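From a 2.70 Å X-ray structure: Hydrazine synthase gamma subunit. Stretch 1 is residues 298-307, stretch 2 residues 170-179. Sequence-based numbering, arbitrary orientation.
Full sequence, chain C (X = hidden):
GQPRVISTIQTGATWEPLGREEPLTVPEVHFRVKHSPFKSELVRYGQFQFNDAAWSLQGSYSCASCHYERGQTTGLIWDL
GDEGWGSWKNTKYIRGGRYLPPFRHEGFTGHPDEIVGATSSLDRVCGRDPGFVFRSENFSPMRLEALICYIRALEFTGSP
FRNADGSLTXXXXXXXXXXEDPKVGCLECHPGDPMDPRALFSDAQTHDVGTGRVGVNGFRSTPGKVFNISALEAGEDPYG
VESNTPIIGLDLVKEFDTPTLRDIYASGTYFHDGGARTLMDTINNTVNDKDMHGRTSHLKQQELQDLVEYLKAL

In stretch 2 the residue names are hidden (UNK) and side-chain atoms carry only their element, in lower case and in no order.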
ATOM      1  N   HIS C 298     -42.886  60.614   2.631  1.00 84.86           N
ATOM      2  CA  HIS C 298     -44.016  61.339   2.066  1.00 86.62           C
ATOM      3  C   HIS C 298     -43.948  61.430   0.543  1.00 87.08           C
ATOM      4  O   HIS C 298     -44.965  61.635  -0.116  1.00 89.20           O
ATOM      5  CB  HIS C 298     -44.086  62.739   2.672  1.00 76.11           C
ATOM      6  CG  HIS C 298     -42.821  63.522   2.516  1.00 76.83           C
ATOM      7  ND1 HIS C 298     -42.531  64.248   1.381  1.00 72.99           N
ATOM      8  CD2 HIS C 298     -41.761  63.678   3.343  1.00 85.36           C
ATOM      9  CE1 HIS C 298     -41.352  64.829   1.523  1.00 83.01           C
ATOM     10  NE2 HIS C 298     -40.864  64.497   2.705  1.00 84.10           N
ATOM     11  N   LEU C 299     -42.749  61.280  -0.011  1.00 74.47           N
ATOM     12  CA  LEU C 299     -42.571  61.273  -1.461  1.00 68.19           C
ATOM     13  C   LEU C 299     -43.188  60.003  -2.047  1.00 80.26           C
ATOM     14  O   LEU C 299     -43.374  59.023  -1.331  1.00 90.91           O
ATOM     15  CB  LEU C 299     -41.085  61.359  -1.828  1.00 73.56           C
ATOM     16  CG  LEU C 299     -40.242  62.562  -1.391  1.00 87.93           C
ATOM     17  CD1 LEU C 299     -38.843  62.454  -1.980  1.00 73.93           C
ATOM     18  CD2 LEU C 299     -40.883  63.885  -1.789  1.00 80.62           C
ATOM     19  N   LYS C 300     -43.520  60.014  -3.334  1.00 80.52           N
ATOM     20  CA  LYS C 300     -43.926  58.774  -3.989  1.00 96.84           C
ATOM     21  C   LYS C 300     -43.361  58.771  -5.423  1.00 92.79           C
ATOM     22  O   LYS C 300     -42.817  59.776  -5.881  1.00 90.45           O
ATOM     23  CB  LYS C 300     -45.472  58.599  -3.906  1.00105.94           C
ATOM     24  CG  LYS C 300     -46.153  57.680  -4.933  1.00101.81           C
ATOM     25  CD  LYS C 300     -47.022  56.602  -4.280  1.00 99.85           C
ATOM     26  CE  LYS C 300     -47.564  55.644  -5.335  1.00101.97           C
ATOM     27  NZ  LYS C 300     -46.516  54.682  -5.790  1.00102.09           N
ATOM     28  N   GLN C 301     -43.558  57.663  -6.128  1.00 79.03           N
ATOM     29  CA  GLN C 301     -42.657  57.146  -7.149  1.00 93.04           C
ATOM     30  C   GLN C 301     -42.084  58.107  -8.192  1.00 90.86           C
ATOM     31  O   GLN C 301     -40.893  58.031  -8.483  1.00 86.17           O
ATOM     32  CB  GLN C 301     -43.368  56.012  -7.887  1.00 77.32           C
ATOM     33  CG  GLN C 301     -42.432  55.112  -8.658  1.00 86.42           C
ATOM     34  CD  GLN C 301     -41.427  54.413  -7.756  1.00 99.92           C
ATOM     35  OE1 GLN C 301     -40.306  54.122  -8.170  1.00 97.61           O
ATOM     36  NE2 GLN C 301     -41.828  54.131  -6.518  1.00 91.06           N
ATOM     37  N   GLN C 302     -42.896  58.987  -8.771  1.00 86.80           N
ATOM     38  CA  GLN C 302     -42.385  59.878  -9.813  1.00 82.32           C
ATOM     39  C   GLN C 302     -41.308  60.804  -9.240  1.00 85.68           C
ATOM     40  O   GLN C 302     -40.262  61.028  -9.862  1.00 72.63           O
ATOM     41  CB  GLN C 302     -43.522  60.687 -10.440  1.00 75.60           C
ATOM     42  CG  GLN C 302     -43.371  60.899 -11.940  1.00 84.90           C
ATOM     43  CD  GLN C 302     -42.292  61.903 -12.277  1.00 95.53           C
ATOM     44  OE1 GLN C 302     -42.258  63.000 -11.723  1.00 93.32           O
ATOM     45  NE2 GLN C 302     -41.397  61.530 -13.185  1.00 94.04           N
ATOM     46  N   GLU C 303     -41.564  61.315  -8.039  1.00 76.88           N
ATOM     47  CA  GLU C 303     -40.603  62.149  -7.325  1.00 76.70           C
ATOM     48  C   GLU C 303     -39.303  61.396  -7.052  1.00 82.02           C
ATOM     49  O   GLU C 303     -38.211  61.925  -7.264  1.00 80.05           O
ATOM     50  CB  GLU C 303     -41.201  62.642  -6.007  1.00 87.96           C
ATOM     51  CG  GLU C 303     -42.369  63.599  -6.168  1.00 94.15           C
ATOM     52  CD  GLU C 303     -42.931  64.059  -4.837  1.00 98.77           C
ATOM     53  OE1 GLU C 303     -43.372  63.199  -4.047  1.00 98.91           O
ATOM     54  OE2 GLU C 303     -42.927  65.282  -4.579  1.00 85.46           O
ATOM     55  N   LEU C 304     -39.435  60.161  -6.577  1.00 85.91           N
ATOM     56  CA  LEU C 304     -38.285  59.329  -6.241  1.00 71.16           C
ATOM     57  C   LEU C 304     -37.439  59.025  -7.476  1.00 62.65           C
ATOM     58  O   LEU C 304     -36.208  59.052  -7.420  1.00 55.34           O
ATOM     59  CB  LEU C 304     -38.754  58.031  -5.582  1.00 56.07           C
ATOM     60  CG  LEU C 304     -39.631  58.220  -4.340  1.00 74.87           C
ATOM     61  CD1 LEU C 304     -40.351  56.934  -3.962  1.00 50.16           C
ATOM     62  CD2 LEU C 304     -38.809  58.736  -3.171  1.00 71.20           C
ATOM     63  N   GLN C 305     -38.111  58.743  -8.588  1.00 53.23           N
ATOM     64  CA  GLN C 305     -37.442  58.462  -9.851  1.00 60.46           C
ATOM     65  C   GLN C 305     -36.712  59.698 -10.363  1.00 74.98           C
ATOM     66  O   GLN C 305     -35.592  59.600 -10.868  1.00 72.39           O
ATOM     67  CB  GLN C 305     -38.444  57.967 -10.899  1.00 65.22           C
ATOM     68  CG  GLN C 305     -39.054  56.608 -10.592  1.00 92.40           C
ATOM     69  CD  GLN C 305     -40.079  56.182 -11.627  1.00 89.19           C
ATOM     70  OE1 GLN C 305     -40.294  56.873 -12.622  1.00 94.03           O
ATOM     71  NE2 GLN C 305     -40.715  55.040 -11.395  1.00 72.82           N
ATOM     72  N   ASP C 306     -37.349  60.857 -10.232  1.00 75.02           N
ATOM     73  CA  ASP C 306     -36.703  62.114 -10.599  1.00 76.99           C
ATOM     74  C   ASP C 306     -35.455  62.347  -9.757  1.00 64.71           C
ATOM     75  O   ASP C 306     -34.416  62.766 -10.272  1.00 53.96           O
ATOM     76  CB  ASP C 306     -37.665  63.290 -10.442  1.00 90.69           C
ATOM     77  CG  ASP C 306     -38.664  63.380 -11.574  1.00 89.09           C
ATOM     78  OD1 ASP C 306     -38.382  62.839 -12.664  1.00 83.14           O
ATOM     79  OD2 ASP C 306     -39.727  64.002 -11.376  1.00 96.32           O
ATOM     80  N   LEU C 307     -35.567  62.073  -8.461  1.00 54.83           N
ATOM     81  CA  LEU C 307     -34.445  62.212  -7.541  1.00 60.77           C
ATOM     82  C   LEU C 307     -33.300  61.290  -7.947  1.00 74.87           C
ATOM     83  O   LEU C 307     -32.128  61.674  -7.898  1.00 69.60           O
ATOM     84  CB  LEU C 307     -34.892  61.914  -6.107  1.00 52.02           C
ATOM     85  CG  LEU C 307     -33.860  62.110  -4.995  1.00 62.45           C
ATOM     86  CD1 LEU C 307     -33.183  63.464  -5.122  1.00 65.79           C
ATOM     87  CD2 LEU C 307     -34.522  61.968  -3.633  1.00 56.29           C
ATOM     88  N   UNK C 170     -34.941  68.018 -17.874  1.00 76.06           N
ATOM     89  CA  UNK C 170     -36.065  68.484 -17.050  1.00 87.05           C
ATOM     90  C   UNK C 170     -36.497  67.445 -16.022  1.00 79.40           C
ATOM     91  O   UNK C 170     -37.201  67.761 -15.055  1.00 89.32           O
ATOM     92  c   UNK C 170     -37.298  68.350 -19.346  1.00 89.62           C
ATOM     93  c   UNK C 170     -38.145  69.245 -20.240  1.00 95.19           C
ATOM     94  o   UNK C 170     -37.616  69.761 -21.249  1.00109.31           O
ATOM     95  c   UNK C 170     -37.259  68.885 -17.919  1.00 88.44           C
ATOM     96  o   UNK C 170     -39.332  69.456 -19.910  1.00 93.37           O
ATOM     97  N   UNK C 171     -36.053  66.210 -16.224  1.00 84.81           N
ATOM     98  CA  UNK C 171     -36.234  65.167 -15.233  1.00 85.11           C
ATOM     99  C   UNK C 171     -35.246  65.402 -14.098  1.00 71.23           C
ATOM    100  O   UNK C 171     -35.593  65.301 -12.917  1.00 62.72           O
ATOM    101  c   UNK C 171     -36.037  63.799 -15.857  1.00 73.36           C
ATOM    102  N   UNK C 172     -34.012  65.718 -14.479  1.00 63.85           N
ATOM    103  CA  UNK C 172     -32.957  66.029 -13.527  1.00 70.42           C
ATOM    104  C   UNK C 172     -33.233  67.351 -12.811  1.00 75.35           C
ATOM    105  O   UNK C 172     -33.004  67.472 -11.605  1.00 68.43           O
ATOM    106  c   UNK C 172     -31.173  64.735 -14.818  1.00 68.26           C
ATOM    107  n   UNK C 172     -29.610  63.733 -16.371  1.00 64.45           N
ATOM    108  c   UNK C 172     -31.604  66.075 -14.237  1.00 67.45           C
ATOM    109  c   UNK C 172     -30.012  64.856 -15.785  1.00 75.53           C
ATOM    110  o   UNK C 172     -29.483  65.946 -16.005  1.00 80.89           O
ATOM    111  N   UNK C 173     -33.725  68.338 -13.557  1.00 74.74           N
ATOM    112  CA  UNK C 173     -34.142  69.606 -12.968  1.00 71.77           C
ATOM    113  C   UNK C 173     -35.297  69.377 -12.004  1.00 73.05           C
ATOM    114  O   UNK C 173     -35.377  70.015 -10.953  1.00 65.20           O
ATOM    115  c   UNK C 173     -33.917  72.280 -15.794  1.00 81.25           C
ATOM    116  c   UNK C 173     -33.189  72.183 -17.126  1.00 79.23           C
ATOM    117  c   UNK C 173     -34.557  70.608 -14.047  1.00 66.99           C
ATOM    118  n   UNK C 173     -34.135  72.075 -18.272  1.00 74.75           N
ATOM    119  c   UNK C 173     -33.405  71.248 -14.802  1.00 74.89           C
ATOM    120  N   UNK C 174     -36.194  68.466 -12.375  1.00 69.35           N
ATOM    121  CA  UNK C 174     -37.319  68.110 -11.516  1.00 69.19           C
ATOM    122  C   UNK C 174     -36.834  67.470 -10.219  1.00 74.80           C
ATOM    123  O   UNK C 174     -37.376  67.735  -9.146  1.00 59.81           O
ATOM    124  c   UNK C 174     -39.721  67.618 -12.251  1.00 76.75           C
ATOM    125  n   UNK C 174     -39.698  64.358 -14.389  1.00 91.66           N
ATOM    126  n   UNK C 174     -40.208  66.602 -14.467  1.00 76.15           N
ATOM    127  c   UNK C 174     -38.273  67.162 -12.245  1.00 66.88           C
ATOM    128  n   UNK C 174     -39.444  65.521 -16.350  1.00 88.10           N
ATOM    129  c   UNK C 174     -40.605  66.677 -13.062  1.00 68.71           C
ATOM    130  c   UNK C 174     -39.782  65.494 -15.067  1.00 85.95           C
ATOM    131  N   UNK C 175     -35.808  66.630 -10.328  1.00 58.71           N
ATOM    132  CA  UNK C 175     -35.251  65.951  -9.171  1.00 61.57           C
ATOM    133  C   UNK C 175     -34.440  66.862  -8.269  1.00 74.40           C
ATOM    134  O   UNK C 175     -34.353  66.631  -7.061  1.00 69.78           O
ATOM    135  N   UNK C 176     -33.846  67.899  -8.853  1.00 72.07           N
ATOM    136  CA  UNK C 176     -33.013  68.829  -8.096  1.00 68.64           C
ATOM    137  C   UNK C 176     -33.823  69.558  -7.026  1.00 74.19           C
ATOM    138  O   UNK C 176     -33.310  69.870  -5.951  1.00 77.87           O
ATOM    139  c   UNK C 176     -30.727  71.758  -9.313  1.00 71.19           C
ATOM    140  n   UNK C 176     -29.681  72.437  -8.858  1.00 60.49           N
ATOM    141  c   UNK C 176     -31.367  70.778  -8.349  1.00 61.56           C
ATOM    142  c   UNK C 176     -32.353  69.842  -9.034  1.00 69.68           C
ATOM    143  o   UNK C 176     -31.165  71.898 -10.454  1.00 80.78           O
ATOM    144  N   UNK C 177     -35.092  69.819  -7.325  1.00 71.71           N
ATOM    145  CA  UNK C 177     -35.974  70.493  -6.378  1.00 83.53           C
ATOM    146  C   UNK C 177     -36.307  69.595  -5.190  1.00 74.64           C
ATOM    147  O   UNK C 177     -36.407  70.064  -4.057  1.00 75.53           O
ATOM    148  c   UNK C 177     -38.383  72.527  -8.659  1.00 90.23           C
ATOM    149  c   UNK C 177     -37.258  70.948  -7.073  1.00 76.69           C
ATOM    150  c   UNK C 177     -37.060  72.095  -8.050  1.00 79.40           C
ATOM    151  c   UNK C 177     -38.959  71.449  -9.559  1.00 87.16           C
ATOM    152  n   UNK C 177     -38.091  71.223 -10.746  1.00 75.76           N
ATOM    153  N   UNK C 178     -36.478  68.303  -5.457  1.00 75.49           N
ATOM    154  CA  UNK C 178     -36.735  67.329  -4.402  1.00 79.26           C
ATOM    155  C   UNK C 178     -35.489  67.158  -3.537  1.00 61.01           C
ATOM    156  O   UNK C 178     -35.573  67.088  -2.309  1.00 62.97           O
ATOM    157  c   UNK C 178     -37.169  65.960  -4.981  1.00 68.34           C
ATOM    158  c   UNK C 178     -36.882  64.835  -4.000  1.00 80.88           C
ATOM    159  c   UNK C 178     -39.014  66.679  -6.605  1.00 72.02           C
ATOM    160  c   UNK C 178     -38.663  65.964  -5.321  1.00 75.45           C
ATOM    161  N   UNK C 179     -34.332  67.109  -4.191  1.00 54.54           N
ATOM    162  CA  UNK C 179     -33.051  66.979  -3.505  1.00 77.68           C
ATOM    163  C   UNK C 179     -32.805  68.138  -2.542  1.00 73.25           C
ATOM    164  O   UNK C 179     -32.389  67.935  -1.401  1.00 66.22           O
ATOM    165  c   UNK C 179     -31.914  66.900  -4.529  1.00 74.96           C
ATOM    166  c   UNK C 179     -30.555  66.674  -3.922  1.00 76.05           C
ATOM    167  c   UNK C 179     -28.835  65.179  -3.151  1.00 74.08           C
ATOM    168  c   UNK C 179     -28.036  66.255  -2.822  1.00 65.99           C
ATOM    169  c   UNK C 179     -30.087  65.391  -3.700  1.00 79.42           C
ATOM    170  c   UNK C 179     -28.487  67.540  -3.043  1.00 63.30           C
ATOM    171  c   UNK C 179     -29.738  67.746  -3.594  1.00 70.83           C
TER

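Position 170 opens the helix that makes up all of stretch 2. Its side chain has three carbons in a row, the last carrying two oxygens. That is a carboxylate on a two-carbon arm, and it stays clear of stretch 1. The residue is Glu 170.

Position 171 has a single side-chain carbon. It lies 4.1 Å from Asp 306 OD1, measured from the CB of position 171. One carbon means Ala 171.

Position 172 has three carbons, the third carrying one oxygen and one nitrogen. This is an amide on a two-carbon arm. Its CA-to-CB bond points away from stretch 1, and its nitrogen is hydrogen-bonded elsewhere in the structure. It is Gln 172.

Position 173 has four carbons in a row ending in nitrogen. Its CA-to-CB bond also points away, and it touches nothing on stretch 1. It is Lys 173.

Position 174 has three carbons, a nitrogen, then a carbon bearing two more nitrogens. This is a guanidinium, and one terminal nitrogen reaches both carboxylate oxygens of Asp 306. The residue is Arg 174. Its NH1 lies 2.6 Å from Asp 306 OD1, a salt bridge. NH1 also donates a hydrogen bond to Asp 306 OD2 at 3.0 Å, with an angle of 157°. Asp 306 OD1 sits at the edge of the guanidinium, near its plane.

Position 175 has no side-chain atoms. The helices come close here: the CA of position 175 is 4.2 Å from the CA of Leu 307. The same CA makes a CA-H...O contact with Asp 306 O at 3.5 Å. The residue is Gly 175. An ideal CB on Gly 175 would point toward stretch 1 and fall 2.1 Å from Asp 306 O, a clash.

Position 176 has three carbons, the third carrying one oxygen and one nitrogen. Its CA-to-CB bond points away from stretch 1, and the residue touches a crystal neighbour. It is Gln 176.

Position 177 has a side chain out of reach of stretch 1. Four carbons in a row ending in nitrogen make it Lys 177. Its NZ hydrogen-bonds to Lys 173 O at 3.0 Å, within the same helix.

Position 178 has four carbons, forked at the first, with one arm two carbons long. Its CA-to-CB bond points toward stretch 1, and the side chain packs on Leu 299 and Leu 307. It is Ile 178. Its CG2 is 3.7 Å from Leu 299 CD1 and also 3.7 Å from Leu 307 CD2.

Position 179 has one carbon followed by a ring of six carbons. No ring atom is other than carbon, and no oxygen is attached. The CB of position 179 is 3.7 Å from Leu 307 CD1, which lies at the ring edge. It is Phe 179.

The two helices cross at -103°, with axes 7.8 Å apart at closest approach. Gly 175 lets the backbones meet. Just before Gly 175, Arg 174 pairs with Asp 306, joining opposite charges. Three and four residues after it, Ile 178 and Phe 179 pack against leucines. The contact thus combines a charged pair, a bare glycine and an apolar patch, burying 415 Å² in total.

Stretch 2 (170-179) EAQKRGQKIF
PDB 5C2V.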